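Local coordinates for esterase family protein (Staphylococcus aureus, PDB 6VH9) that probably hydrolyses carboxylic esters, possibly including S-formylglutathione, as a serine hydrolase of the esterase D family, at residues I6-H11 / Q19-I24. Numbering follows the deposited sequence.
Sequences ISLNYH and QNLTVI
Ile6 and Val23, Leu8 and Leu21, and Tyr10 and Gln19 form the hydrogen-bonded pairs of an antiparallel beta hairpin, whose strands 3-12 and 17-26 open the central sheet of this alpha/beta-hydrolase. Each pair exchanges two backbone bonds; Leu8 N to Leu21 O is almost straight (2.9 Å, 175°), whereas those of Tyr10 and Gln19 are longer, with Gln19 N 3.2 Å from Tyr10 O. One face is largely apolar. There Leu8 CD1 reaches diagonally past its own partner to Val23 CG2 (3.7 Å), while Leu21 CD2 lies at the edge of the Tyr10 ring, 4.3 Å from CE1. Branched side chains suit the Ile6 and Leu8 end, packed on Phe108 and on Ile6 of a second subunit. Tyr10 keeps its hydroxyl satisfied by bonding Glu99. On the other face, Asn9 and Asn20 are a non-hydrogen-bonded pair in their backbones, but their amides, nearly at right angles (83°), supply a hydrogen bond. With CG anti to the backbone N (chi1 -178°), Asn9 places ND2 2.9 Å from Asn20 OD1, above the carbonyl plane and off its lone pairs. Asparagine suits this position because its NH2 has two hydrogens, serving Asn20 and Asp53 of a third subunit together. Helix 93-107 covers the Tyr10, Gln19 and Leu21 end, strand 72-76 continues the sheet beside 19-24, and beyond 6-11 an antiparallel strand of the second subunit extends it across the interface.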
loop_
_atom_site.group_PDB
_atom_site.type_symbol
_atom_site.label_atom_id
_atom_site.label_comp_id
_atom_site.label_asym_id
_atom_site.label_seq_id
_atom_site.Cartn_x
_atom_site.Cartn_y
_atom_site.Cartn_z
ATOM N N ILE A 6 0.818 4.473 -7.968
ATOM C CA ILE A 6 -0.137 3.384 -8.089
ATOM C C ILE A 6 0.536 2.091 -7.677
ATOM O O ILE A 6 1.597 1.730 -8.211
ATOM C CB ILE A 6 -0.693 3.267 -9.519
ATOM C CG1 ILE A 6 -1.333 4.591 -9.938
ATOM C CG2 ILE A 6 -1.697 2.119 -9.606
ATOM C CD1 ILE A 6 -1.865 4.590 -11.363
ATOM N N SER A 7 -0.146 1.364 -6.819
ATOM C CA SER A 7 0.308 0.039 -6.368
ATOM C C SER A 7 -0.742 -0.966 -6.853
ATOM O O SER A 7 -1.869 -0.789 -6.516
ATOM C CB SER A 7 0.452 0.052 -4.889
ATOM O OG SER A 7 1.132 -1.080 -4.467
ATOM N N LEU A 8 -0.351 -1.923 -7.683
ATOM C CA LEU A 8 -1.309 -2.910 -8.237
ATOM C C LEU A 8 -0.905 -4.316 -7.851
ATOM O O LEU A 8 0.212 -4.646 -8.055
ATOM C CB LEU A 8 -1.279 -2.930 -9.762
ATOM C CG LEU A 8 -1.689 -1.684 -10.512
ATOM C CD1 LEU A 8 -0.473 -0.826 -10.773
ATOM C CD2 LEU A 8 -2.362 -2.076 -11.812
ATOM N N ASN A 9 -1.853 -5.105 -7.396
ATOM C CA ASN A 9 -1.566 -6.521 -7.132
ATOM C C ASN A 9 -2.588 -7.331 -7.933
ATOM O O ASN A 9 -3.736 -7.181 -7.691
ATOM C CB ASN A 9 -1.529 -6.831 -5.646
ATOM C CG ASN A 9 -1.190 -8.278 -5.418
ATOM O OD1 ASN A 9 -1.784 -9.148 -6.016
ATOM N ND2 ASN A 9 -0.198 -8.528 -4.599
ATOM N N TYR A 10 -2.116 -8.149 -8.859
ATOM C CA TYR A 10 -3.035 -8.934 -9.708
ATOM C C TYR A 10 -2.504 -10.345 -9.894
ATOM O O TYR A 10 -1.331 -10.562 -9.789
ATOM C CB TYR A 10 -3.291 -8.249 -11.045
ATOM C CG TYR A 10 -2.193 -8.362 -12.062
ATOM C CD1 TYR A 10 -1.227 -7.392 -12.179
ATOM C CD2 TYR A 10 -2.131 -9.426 -12.926
ATOM C CE1 TYR A 10 -0.226 -7.485 -13.128
ATOM C CE2 TYR A 10 -1.137 -9.539 -13.876
ATOM C CZ TYR A 10 -0.182 -8.562 -13.990
ATOM O OH TYR A 10 0.798 -8.693 -14.922
ATOM N N HIS A 11 -3.416 -11.270 -10.135
ATOM C CA HIS A 11 -3.015 -12.659 -10.360
ATOM C C HIS A 11 -2.502 -12.793 -11.788
ATOM O O HIS A 11 -3.266 -12.640 -12.749
ATOM C CB HIS A 11 -4.181 -13.616 -10.111
ATOM C CG HIS A 11 -3.785 -15.059 -10.187
ATOM N ND1 HIS A 11 -3.279 -15.629 -11.336
ATOM C CD2 HIS A 11 -3.801 -16.042 -9.258
ATOM C CE1 HIS A 11 -3.009 -16.902 -11.113
ATOM N NE2 HIS A 11 -3.307 -17.175 -9.857
ATOM N N GLN A 19 1.003 -10.979 -7.696
ATOM C CA GLN A 19 2.312 -10.303 -7.722
ATOM C C GLN A 19 2.063 -8.806 -7.732
ATOM O O GLN A 19 1.096 -8.379 -8.305
ATOM C CB GLN A 19 3.038 -10.677 -9.008
ATOM C CG GLN A 19 4.509 -10.313 -9.021
ATOM C CD GLN A 19 5.384 -11.339 -8.354
ATOM O OE1 GLN A 19 4.938 -12.110 -7.553
ATOM N NE2 GLN A 19 6.657 -11.313 -8.664
ATOM N N ASN A 20 2.867 -8.075 -6.967
ATOM C CA ASN A 20 2.732 -6.605 -6.869
ATOM C C ASN A 20 3.483 -5.984 -8.051
ATOM O O ASN A 20 4.624 -6.345 -8.238
ATOM C CB ASN A 20 3.278 -6.108 -5.532
ATOM C CG ASN A 20 2.510 -6.623 -4.333
ATOM O OD1 ASN A 20 1.402 -6.182 -4.061
ATOM N ND2 ASN A 20 3.114 -7.512 -3.567
ATOM N N LEU A 21 3.057 -4.770 -8.381
ATOM C CA LEU A 21 3.633 -3.969 -9.467
ATOM C C LEU A 21 3.389 -2.516 -9.067
ATOM O O LEU A 21 2.365 -2.236 -8.510
ATOM C CB LEU A 21 2.880 -4.345 -10.744
ATOM C CG LEU A 21 2.982 -3.404 -11.925
ATOM C CD1 LEU A 21 4.349 -3.486 -12.543
ATOM C CD2 LEU A 21 1.955 -3.768 -12.960
ATOM N N THR A 22 4.344 -1.643 -9.307
ATOM C CA THR A 22 4.086 -0.226 -9.025
ATOM C C THR A 22 4.172 0.595 -10.302
ATOM O O THR A 22 4.934 0.268 -11.228
ATOM C CB THR A 22 5.054 0.343 -7.976
ATOM O OG1 THR A 22 6.385 0.279 -8.472
ATOM C CG2 THR A 22 4.966 -0.446 -6.666
ATOM N N VAL A 23 3.361 1.659 -10.350
ATOM C CA VAL A 23 3.237 2.499 -11.538
ATOM C C VAL A 23 3.241 3.963 -11.120
ATOM O O VAL A 23 2.538 4.352 -10.177
ATOM C CB VAL A 23 1.961 2.174 -12.341
ATOM C CG1 VAL A 23 1.740 3.204 -13.465
ATOM C CG2 VAL A 23 2.059 0.757 -12.947
ATOM N N ILE A 24 4.048 4.770 -11.802
ATOM C CA ILE A 24 3.959 6.226 -11.714
ATOM C C ILE A 24 3.215 6.704 -12.952
ATOM O O ILE A 24 3.631 6.409 -14.078
ATOM C CB ILE A 24 5.345 6.883 -11.624
ATOM C CG1 ILE A 24 6.026 6.548 -10.298
ATOM C CG2 ILE A 24 5.218 8.403 -11.754
ATOM C CD1 ILE A 24 7.543 6.795 -10.322
#